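Local coordinates for acetyltransferase, GNAT family (Streptococcus pneumoniae, PDB 2I79), which transfers an acetyl group from acetyl coenzyme A to an acceptor, as enzymes of the GNAT family do, at the interface of chains A and B. Numbering follows the deposited sequence. Chains: chain A/B, Acetyltransferase, GNAT family.

Three patches make up part of a two-fold symmetric interface between identical chains. Contacts 2 and 3 adjoin, the centres of their C-alpha atoms about 8 Å apart, and share A:Tyr155, B:Lys82 and B:Arg83, whereas contact 1 lies about 27 Å from contact 2 and about 24 Å from contact 3 between the same kind of centres. Contact 1 sets B:Arg152 beside A:His86 and A:Ile87, and contact 3 contains the same meeting with the chains exchanged. The segments around 81-87 and 151-155 thus meet at two symmetry-related places, a reciprocal pairing that would suit a dimer, although the structure alone does not show the oligomeric state in solution.

Contact 1: the interface of chains A and B. Residues chain A 86-87, 122-123, 170; chain B 151-152.
The chain B turn between strands 145-150 and 154-156, carrying B:Glu151 and B:Arg152, meets the ends of two strands of chain A, at A:Arg123 and A:Leu170. B:Arg152 runs extended from CG to NE and places its guanidinium beside the backbone of A:Arg122. NH1 gives a hydrogen bond of 2.9 Å to A:Arg122 O, in the carbonyl plane and on a lone pair, with the oxygen close to the guanidinium plane. A:Arg122 NH2 also lies 3.6 Å from B:Arg152 NH2, the planes 61° apart, a nearness of like charges probably unfavourable unless offset by solvent or other groups. CB of A:Leu170 sits off-centre over one face of the B:Arg152 guanidinium, 3.7 Å above the plane, and its CD2 packs 3.7 Å from B:Arg152 CD. A:Leu170 CD1 touches the carboxylate carbon CD of B:Glu151 at 3.9 Å, the side chains nearly perpendicular. A:Arg123, bent at chi3 (-105°), in turn donates from NE to B:Glu151 O at 2.8 Å, nearly along the C=O axis, though the bond is bent and the oxygen tilted out of the guanidinium plane. NH2 adds a weak bond to the same oxygen. A:Arg122 and A:Arg123 stand where a loop passes into strand 123-129, and A:Leu170 closes strand 160-170.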
ATOM      1  N   HIS A  86     -13.451   1.207  -0.001  1.00 41.53           N
ATOM      2  CA  HIS A  86     -13.871   2.519   0.521  1.00 41.59           C
ATOM      3  C   HIS A  86     -12.710   3.402   0.984  1.00 41.12           C
ATOM      4  O   HIS A  86     -12.941   4.515   1.440  1.00 41.65           O
ATOM      5  CB  HIS A  86     -14.824   2.293   1.712  1.00 41.35           C
ATOM      6  CG  HIS A  86     -14.194   1.522   2.831  1.00 39.40           C
ATOM      7  ND1 HIS A  86     -13.664   2.135   3.948  1.00 39.10           N
ATOM      8  CD2 HIS A  86     -13.888   0.211   2.947  1.00 36.43           C
ATOM      9  CE1 HIS A  86     -13.129   1.216   4.733  1.00 36.18           C
ATOM     10  NE2 HIS A  86     -13.239   0.046   4.141  1.00 38.58           N
ATOM     11  N   ILE A  87     -11.480   2.900   0.862  1.00 40.66           N
ATOM     12  CA  ILE A  87     -10.267   3.579   1.294  1.00 40.38           C
ATOM     13  C   ILE A  87      -9.457   4.104   0.086  1.00 40.73           C
ATOM     14  O   ILE A  87      -8.998   3.322  -0.760  1.00 40.98           O
ATOM     15  CB  ILE A  87      -9.346   2.614   2.082  1.00 40.39           C
ATOM     16  CG1 ILE A  87     -10.086   1.981   3.280  1.00 40.33           C
ATOM     17  CG2 ILE A  87      -8.085   3.328   2.553  1.00 40.46           C
ATOM     18  CD1 ILE A  87      -9.342   0.820   3.915  1.00 39.31           C
ATOM     19  N   ARG A 122     -15.098   6.118   1.848  1.00 44.67           N
ATOM     20  CA  ARG A 122     -15.446   6.521   3.204  1.00 44.34           C
ATOM     21  C   ARG A 122     -14.205   6.805   4.079  1.00 43.94           C
ATOM     22  O   ARG A 122     -14.312   7.043   5.278  1.00 44.69           O
ATOM     23  CB  ARG A 122     -16.286   5.424   3.854  1.00 44.60           C
ATOM     24  CG  ARG A 122     -17.555   5.047   3.077  1.00 45.34           C
ATOM     25  CD  ARG A 122     -18.532   6.217   2.867  1.00 47.04           C
ATOM     26  NE  ARG A 122     -18.939   6.819   4.137  1.00 47.25           N
ATOM     27  CZ  ARG A 122     -19.785   6.253   4.999  1.00 48.24           C
ATOM     28  NH1 ARG A 122     -20.355   5.084   4.728  1.00 48.96           N
ATOM     29  NH2 ARG A 122     -20.073   6.859   6.141  1.00 48.47           N
ATOM     30  N   ARG A 123     -13.029   6.767   3.483  1.00 43.23           N
ATOM     31  CA  ARG A 123     -11.781   7.050   4.186  1.00 42.74           C
ATOM     32  C   ARG A 123     -10.702   7.476   3.179  1.00 42.03           C
ATOM     33  O   ARG A 123     -10.593   6.892   2.077  1.00 41.49           O
ATOM     34  CB  ARG A 123     -11.316   5.832   5.006  1.00 42.63           C
ATOM     35  CG  ARG A 123      -9.829   5.902   5.409  1.00 43.29           C
ATOM     36  CD  ARG A 123      -9.294   4.676   6.151  1.00 42.66           C
ATOM     37  NE  ARG A 123      -9.194   5.102   7.480  1.00 48.22           N
ATOM     38  CZ  ARG A 123      -8.113   5.560   8.116  1.00 46.20           C
ATOM     39  NH1 ARG A 123      -6.889   5.520   7.638  1.00 42.42           N
ATOM     40  NH2 ARG A 123      -8.302   5.975   9.335  1.00 45.34           N
ATOM     41  N   LEU A 170     -11.975  10.482   7.775  1.00 43.65           N
ATOM     42  CA  LEU A 170     -13.232   9.807   7.429  1.00 44.37           C
ATOM     43  C   LEU A 170     -14.089  10.746   6.606  1.00 44.85           C
ATOM     44  O   LEU A 170     -14.138  11.933   6.888  1.00 45.46           O
ATOM     45  CB  LEU A 170     -13.995   9.360   8.670  1.00 44.16           C
ATOM     46  CG  LEU A 170     -13.232   8.469   9.641  1.00 44.27           C
ATOM     47  CD1 LEU A 170     -14.114   8.071  10.838  1.00 43.21           C
ATOM     48  CD2 LEU A 170     -12.670   7.254   8.930  1.00 40.59           C
TER
ATOM     49  N   GLU B 151      -9.464   3.952  12.000  1.00 44.90           N
ATOM     50  CA  GLU B 151     -10.916   3.752  11.862  1.00 45.27           C
ATOM     51  C   GLU B 151     -11.331   3.472  10.416  1.00 43.89           C
ATOM     52  O   GLU B 151     -10.858   4.105   9.503  1.00 42.43           O
ATOM     53  CB  GLU B 151     -11.693   4.975  12.353  1.00 45.20           C
ATOM     54  CG  GLU B 151     -12.295   4.847  13.725  1.00 47.86           C
ATOM     55  CD  GLU B 151     -13.222   6.025  14.058  1.00 48.14           C
ATOM     56  OE1 GLU B 151     -14.464   5.883  13.920  1.00 52.39           O
ATOM     57  OE2 GLU B 151     -12.700   7.102  14.417  1.00 52.46           O
ATOM     58  N   ARG B 152     -12.278   2.560  10.245  1.00 43.77           N
ATOM     59  CA  ARG B 152     -12.697   2.086   8.929  1.00 43.80           C
ATOM     60  C   ARG B 152     -11.511   1.569   8.130  1.00 43.04           C
ATOM     61  O   ARG B 152     -11.415   1.819   6.940  1.00 42.10           O
ATOM     62  CB  ARG B 152     -13.425   3.185   8.142  1.00 43.97           C
ATOM     63  CG  ARG B 152     -14.501   3.927   8.916  1.00 44.39           C
ATOM     64  CD  ARG B 152     -15.320   4.813   7.968  1.00 44.59           C
ATOM     65  NE  ARG B 152     -16.374   5.551   8.677  1.00 45.39           N
ATOM     66  CZ  ARG B 152     -16.959   6.666   8.232  1.00 45.79           C
ATOM     67  NH1 ARG B 152     -16.605   7.226   7.077  1.00 45.20           N
ATOM     68  NH2 ARG B 152     -17.888   7.252   8.971  1.00 45.09           N
TER

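Contact 2: the interface of chains A and B. Residues chain A 33, 35, 37, 155; chain B 81-83.
B:Arg83 and A:Tyr155 clasp each other through two hydrogen bonds, one using the arginine side chain and the other its backbone. Bent at chi2 and chi3 (75° and 65°), B:Arg83 folds back and brings the edge of its guanidinium to the tyrosine backbone. NH2 donates to A:Tyr155 O at 3.0 Å, with the oxygen almost exactly in the guanidinium plane. In return A:Tyr155 N donates to B:Arg83 O at 2.8 Å, on a lone pair of that carbonyl. B:Lys82 O approaches the tyrosine ring at its CD1 corner, 3.4 Å away and somewhat off the plane. B:Arg83 CB lies 3.6 Å from A:Ser33 CA. B:Lys82 splays away from B:Arg83 toward the two acids A:Asp35 and A:Asp37, running roughly square to each: its CG passes 3.5 Å from the carboxylate oxygen OD2 of A:Asp35, and its NZ ends in a long salt bridge of 3.6 Å to A:Asp37 OD1. Within chain A, A:Asp37 N donates to A:Asp35 OD1 from above the carboxylate plane, tying the two acids together. The patch thus joins a basic loop of one subunit to an acidic loop and strand 154-156 of the other, and probably helps hold the two subunits together.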
ATOM      1  N   SER A  33       8.279   9.067  -2.284  1.00 48.22           N
ATOM      2  CA  SER A  33       9.004   7.887  -2.770  1.00 49.01           C
ATOM      3  C   SER A  33       9.635   8.137  -4.148  1.00 48.90           C
ATOM      4  O   SER A  33      10.550   7.414  -4.557  1.00 48.65           O
ATOM      5  CB  SER A  33       8.079   6.677  -2.783  1.00 49.76           C
ATOM      6  OG  SER A  33       7.008   6.952  -3.681  1.00 54.44           O
ATOM      7  N   ASP A  35      12.202   9.724  -6.534  1.00 47.41           N
ATOM      8  CA  ASP A  35      13.609  10.086  -6.444  1.00 47.34           C
ATOM      9  C   ASP A  35      14.179  10.410  -7.811  1.00 46.62           C
ATOM     10  O   ASP A  35      13.437  10.538  -8.782  1.00 45.01           O
ATOM     11  CB  ASP A  35      14.432   9.003  -5.721  1.00 47.60           C
ATOM     12  CG  ASP A  35      14.603   7.707  -6.515  1.00 49.44           C
ATOM     13  OD1 ASP A  35      14.418   7.628  -7.744  1.00 51.90           O
ATOM     14  OD2 ASP A  35      14.958   6.723  -5.868  1.00 54.52           O
ATOM     15  N   ASP A  37      15.720   8.843 -10.084  1.00 47.32           N
ATOM     16  CA  ASP A  37      15.354   7.949 -11.166  1.00 48.32           C
ATOM     17  C   ASP A  37      14.042   8.382 -11.874  1.00 48.96           C
ATOM     18  O   ASP A  37      13.768   7.962 -13.010  1.00 49.00           O
ATOM     19  CB  ASP A  37      15.270   6.505 -10.668  1.00 48.40           C
ATOM     20  CG  ASP A  37      16.657   5.834 -10.521  1.00 50.60           C
ATOM     21  OD1 ASP A  37      17.684   6.528 -10.293  1.00 51.77           O
ATOM     22  OD2 ASP A  37      16.719   4.589 -10.643  1.00 53.97           O
ATOM     23  N   TYR A 155      13.650   5.787   3.563  1.00 50.63           N
ATOM     24  CA  TYR A 155      15.097   5.764   3.467  1.00 51.95           C
ATOM     25  C   TYR A 155      15.563   6.955   2.621  1.00 53.06           C
ATOM     26  O   TYR A 155      15.082   7.137   1.496  1.00 53.02           O
ATOM     27  CB  TYR A 155      15.486   4.448   2.810  1.00 54.14           C
ATOM     28  CG  TYR A 155      16.955   4.240   2.613  1.00 53.84           C
ATOM     29  CD1 TYR A 155      17.524   4.289   1.333  1.00 57.38           C
ATOM     30  CD2 TYR A 155      17.773   3.956   3.687  1.00 56.62           C
ATOM     31  CE1 TYR A 155      18.882   4.091   1.147  1.00 57.42           C
ATOM     32  CE2 TYR A 155      19.139   3.757   3.520  1.00 58.45           C
ATOM     33  CZ  TYR A 155      19.686   3.816   2.246  1.00 59.16           C
ATOM     34  OH  TYR A 155      21.049   3.609   2.101  1.00 60.31           O
TER
ATOM     35  N   ARG B  81      11.289   0.915  -5.273  1.00 53.04           N
ATOM     36  CA  ARG B  81      11.919   2.229  -5.137  1.00 53.65           C
ATOM     37  C   ARG B  81      12.783   2.310  -3.879  1.00 52.18           C
ATOM     38  O   ARG B  81      12.447   1.726  -2.856  1.00 50.43           O
ATOM     39  CB  ARG B  81      10.866   3.334  -5.078  1.00 54.89           C
ATOM     40  CG  ARG B  81      10.118   3.520  -6.356  1.00 56.36           C
ATOM     41  CD  ARG B  81       9.231   4.755  -6.301  1.00 58.71           C
ATOM     42  NE  ARG B  81       8.289   4.751  -7.426  1.00 63.02           N
ATOM     43  CZ  ARG B  81       8.440   5.430  -8.562  1.00 66.32           C
ATOM     44  NH1 ARG B  81       9.490   6.205  -8.757  1.00 68.39           N
ATOM     45  NH2 ARG B  81       7.529   5.323  -9.516  1.00 68.01           N
ATOM     46  N   LYS B  82      13.873   3.065  -3.974  1.00 50.83           N
ATOM     47  CA  LYS B  82      14.897   3.097  -2.942  1.00 51.36           C
ATOM     48  C   LYS B  82      14.360   3.664  -1.612  1.00 49.84           C
ATOM     49  O   LYS B  82      14.870   3.316  -0.552  1.00 49.45           O
ATOM     50  CB  LYS B  82      16.139   3.905  -3.399  1.00 51.95           C
ATOM     51  CG  LYS B  82      16.517   3.708  -4.889  1.00 55.03           C
ATOM     52  CD  LYS B  82      18.006   4.062  -5.248  1.00 55.29           C
ATOM     53  CE  LYS B  82      18.208   4.267  -6.819  1.00 57.10           C
ATOM     54  NZ  LYS B  82      19.047   5.496  -7.148  1.00 53.30           N
ATOM     55  N   ARG B  83      13.361   4.554  -1.698  1.00 48.19           N
ATOM     56  CA  ARG B  83      12.712   5.158  -0.524  1.00 47.79           C
ATOM     57  C   ARG B  83      12.176   4.086   0.445  1.00 46.74           C
ATOM     58  O   ARG B  83      12.294   4.231   1.650  1.00 47.02           O
ATOM     59  CB  ARG B  83      11.576   6.109  -0.962  1.00 47.07           C
ATOM     60  CG  ARG B  83      10.994   7.000   0.160  1.00 47.55           C
ATOM     61  CD  ARG B  83      11.955   8.151   0.519  1.00 47.37           C
ATOM     62  NE  ARG B  83      12.113   9.064  -0.616  1.00 48.79           N
ATOM     63  CZ  ARG B  83      13.251   9.346  -1.253  1.00 47.98           C
ATOM     64  NH1 ARG B  83      13.215  10.158  -2.288  1.00 48.88           N
ATOM     65  NH2 ARG B  83      14.422   8.883  -0.853  1.00 47.88           N
TER

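Contact 3: the interface of chains A and B. Residues chain A 129, 152-155; chain B 82-84, 86-87.
B:His86, just ahead of strand 87-94, lies against the chain A turn at A:Arg152 and the short strand 154-156 that follows, in this acetyltransferase of the GNAT family. Among the apolar contacts, A:Tyr155 CB comes over the CD2-NE2 rim of the B:His86 ring, 3.7 Å from CD2, while the ring's CE1 lies 3.9 Å from A:Arg152 CB. The still closer approach of CE1 to the carbonyl oxygen of A:Arg152 is doubtful as modelled. With CG between the backbone N and the carbonyl carbon (chi1 63°), the ring is laid against the A:Arg152 turn and sits between A:Tyr155 and B:Ile87, whose CG1 backs the opposite face, 3.4 Å from the plane and off-centre. A:Ala154 CB touches the aliphatic part of B:Arg83 at CD, 4.0 Å away. Contacts of methyl and methylene groups with polar atoms form a second set. B:Ile87 CD1 comes tip first to A:Gly153 O, at 3.4 Å, and B:Val84 CG1 lies near the same oxygen. Beside A:Ala154, the amide NE2 of A:Gln129 comes to 3.8 Å from B:Arg83 CD, the amide and guanidinium planes 84° apart. Hydrogen bonding converges on B:Arg83 O, which takes the backbone N of A:Tyr155 across the interface and, within chain B, a weak bond of 3.4 Å from B:His86 NE2, with this oxygen at the edge of the imidazole and in its plane.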
ATOM      1  N   GLN A 129       6.429  11.799   5.787  1.00 43.50           N
ATOM      2  CA  GLN A 129       7.641  11.834   6.609  1.00 44.07           C
ATOM      3  C   GLN A 129       7.441  12.827   7.774  1.00 43.63           C
ATOM      4  O   GLN A 129       6.888  13.912   7.592  1.00 43.10           O
ATOM      5  CB  GLN A 129       8.868  12.204   5.784  1.00 44.45           C
ATOM      6  CG  GLN A 129       9.251  11.219   4.669  1.00 44.15           C
ATOM      7  CD  GLN A 129      10.316  11.792   3.718  1.00 44.58           C
ATOM      8  OE1 GLN A 129      10.791  12.923   3.902  1.00 43.75           O
ATOM      9  NE2 GLN A 129      10.683  11.017   2.693  1.00 46.27           N
ATOM     10  N   ARG A 152      11.639   3.782  10.306  1.00 44.72           N
ATOM     11  CA  ARG A 152      12.124   3.338   9.019  1.00 44.73           C
ATOM     12  C   ARG A 152      11.021   3.338   7.966  1.00 45.02           C
ATOM     13  O   ARG A 152      11.028   2.513   7.084  1.00 45.03           O
ATOM     14  CB  ARG A 152      12.771   1.946   9.107  1.00 44.91           C
ATOM     15  CG  ARG A 152      13.770   1.818  10.230  1.00 43.98           C
ATOM     16  CD  ARG A 152      14.494   0.526  10.212  1.00 44.44           C
ATOM     17  NE  ARG A 152      15.553   0.546  11.219  1.00 44.97           N
ATOM     18  CZ  ARG A 152      16.315  -0.488  11.572  1.00 46.22           C
ATOM     19  NH1 ARG A 152      16.150  -1.686  11.030  1.00 46.97           N
ATOM     20  NH2 ARG A 152      17.244  -0.325  12.511  1.00 46.27           N
ATOM     21  N   GLY A 153      10.069   4.250   8.052  1.00 45.04           N
ATOM     22  CA  GLY A 153       9.062   4.389   7.018  1.00 45.70           C
ATOM     23  C   GLY A 153       9.639   4.829   5.677  1.00 45.99           C
ATOM     24  O   GLY A 153       9.035   4.619   4.632  1.00 46.21           O
ATOM     25  N   ALA A 154      10.804   5.459   5.716  1.00 47.41           N
ATOM     26  CA  ALA A 154      11.456   5.979   4.528  1.00 48.04           C
ATOM     27  C   ALA A 154      12.979   5.924   4.705  1.00 49.12           C
ATOM     28  O   ALA A 154      13.515   6.043   5.838  1.00 47.11           O
ATOM     29  CB  ALA A 154      11.013   7.406   4.286  1.00 46.67           C
ATOM     30  N   TYR A 155      13.650   5.787   3.563  1.00 50.63           N
ATOM     31  CA  TYR A 155      15.097   5.764   3.467  1.00 51.95           C
ATOM     32  C   TYR A 155      15.563   6.955   2.621  1.00 53.06           C
ATOM     33  O   TYR A 155      15.082   7.137   1.496  1.00 53.02           O
ATOM     34  CB  TYR A 155      15.486   4.448   2.810  1.00 54.14           C
ATOM     35  CG  TYR A 155      16.955   4.240   2.613  1.00 53.84           C
ATOM     36  CD1 TYR A 155      17.524   4.289   1.333  1.00 57.38           C
ATOM     37  CD2 TYR A 155      17.773   3.956   3.687  1.00 56.62           C
ATOM     38  CE1 TYR A 155      18.882   4.091   1.147  1.00 57.42           C
ATOM     39  CE2 TYR A 155      19.139   3.757   3.520  1.00 58.45           C
ATOM     40  CZ  TYR A 155      19.686   3.816   2.246  1.00 59.16           C
ATOM     41  OH  TYR A 155      21.049   3.609   2.101  1.00 60.31           O
TER
ATOM     42  N   LYS B  82      13.873   3.065  -3.974  1.00 50.83           N
ATOM     43  CA  LYS B  82      14.897   3.097  -2.942  1.00 51.36           C
ATOM     44  C   LYS B  82      14.360   3.664  -1.612  1.00 49.84           C
ATOM     45  O   LYS B  82      14.870   3.316  -0.552  1.00 49.45           O
ATOM     46  CB  LYS B  82      16.139   3.905  -3.399  1.00 51.95           C
ATOM     47  CG  LYS B  82      16.517   3.708  -4.889  1.00 55.03           C
ATOM     48  CD  LYS B  82      18.006   4.062  -5.248  1.00 55.29           C
ATOM     49  CE  LYS B  82      18.208   4.267  -6.819  1.00 57.10           C
ATOM     50  NZ  LYS B  82      19.047   5.496  -7.148  1.00 53.30           N
ATOM     51  N   ARG B  83      13.361   4.554  -1.698  1.00 48.19           N
ATOM     52  CA  ARG B  83      12.712   5.158  -0.524  1.00 47.79           C
ATOM     53  C   ARG B  83      12.176   4.086   0.445  1.00 46.74           C
ATOM     54  O   ARG B  83      12.294   4.231   1.650  1.00 47.02           O
ATOM     55  CB  ARG B  83      11.576   6.109  -0.962  1.00 47.07           C
ATOM     56  CG  ARG B  83      10.994   7.000   0.160  1.00 47.55           C
ATOM     57  CD  ARG B  83      11.955   8.151   0.519  1.00 47.37           C
ATOM     58  NE  ARG B  83      12.113   9.064  -0.616  1.00 48.79           N
ATOM     59  CZ  ARG B  83      13.251   9.346  -1.253  1.00 47.98           C
ATOM     60  NH1 ARG B  83      13.215  10.158  -2.288  1.00 48.88           N
ATOM     61  NH2 ARG B  83      14.422   8.883  -0.853  1.00 47.88           N
ATOM     62  N   VAL B  84      11.658   2.999  -0.099  1.00 45.98           N
ATOM     63  CA  VAL B  84      10.880   2.020   0.651  1.00 46.43           C
ATOM     64  C   VAL B  84      11.248   0.560   0.359  1.00 46.08           C
ATOM     65  O   VAL B  84      10.585  -0.349   0.835  1.00 45.75           O
ATOM     66  CB  VAL B  84       9.352   2.197   0.351  1.00 46.19           C
ATOM     67  CG1 VAL B  84       8.841   3.533   0.871  1.00 42.70           C
ATOM     68  CG2 VAL B  84       9.067   2.036  -1.147  1.00 45.32           C
ATOM     69  N   HIS B  86      13.386  -1.424   1.441  1.00 46.70           N
ATOM     70  CA  HIS B  86      13.762  -2.119   2.670  1.00 46.35           C
ATOM     71  C   HIS B  86      12.571  -2.508   3.520  1.00 46.04           C
ATOM     72  O   HIS B  86      12.756  -3.082   4.585  1.00 45.57           O
ATOM     73  CB  HIS B  86      14.642  -1.212   3.510  1.00 45.27           C
ATOM     74  CG  HIS B  86      13.948   0.044   3.950  1.00 45.96           C
ATOM     75  ND1 HIS B  86      13.376   0.183   5.193  1.00 46.41           N
ATOM     76  CD2 HIS B  86      13.694   1.195   3.293  1.00 43.67           C
ATOM     77  CE1 HIS B  86      12.839   1.380   5.296  1.00 45.16           C
ATOM     78  NE2 HIS B  86      13.006   2.010   4.151  1.00 48.10           N
ATOM     79  N   ILE B  87      11.356  -2.220   3.043  1.00 45.87           N
ATOM     80  CA  ILE B  87      10.130  -2.541   3.784  1.00 45.60           C
ATOM     81  C   ILE B  87       9.403  -3.723   3.132  1.00 44.95           C
ATOM     82  O   ILE B  87       8.966  -3.654   1.974  1.00 44.67           O
ATOM     83  CB  ILE B  87       9.159  -1.328   3.866  1.00 45.03           C
ATOM     84  CG1 ILE B  87       9.927  -0.063   4.243  1.00 45.45           C
ATOM     85  CG2 ILE B  87       7.999  -1.636   4.826  1.00 45.22           C
ATOM     86  CD1 ILE B  87       9.062   1.191   4.426  1.00 45.85           C
TER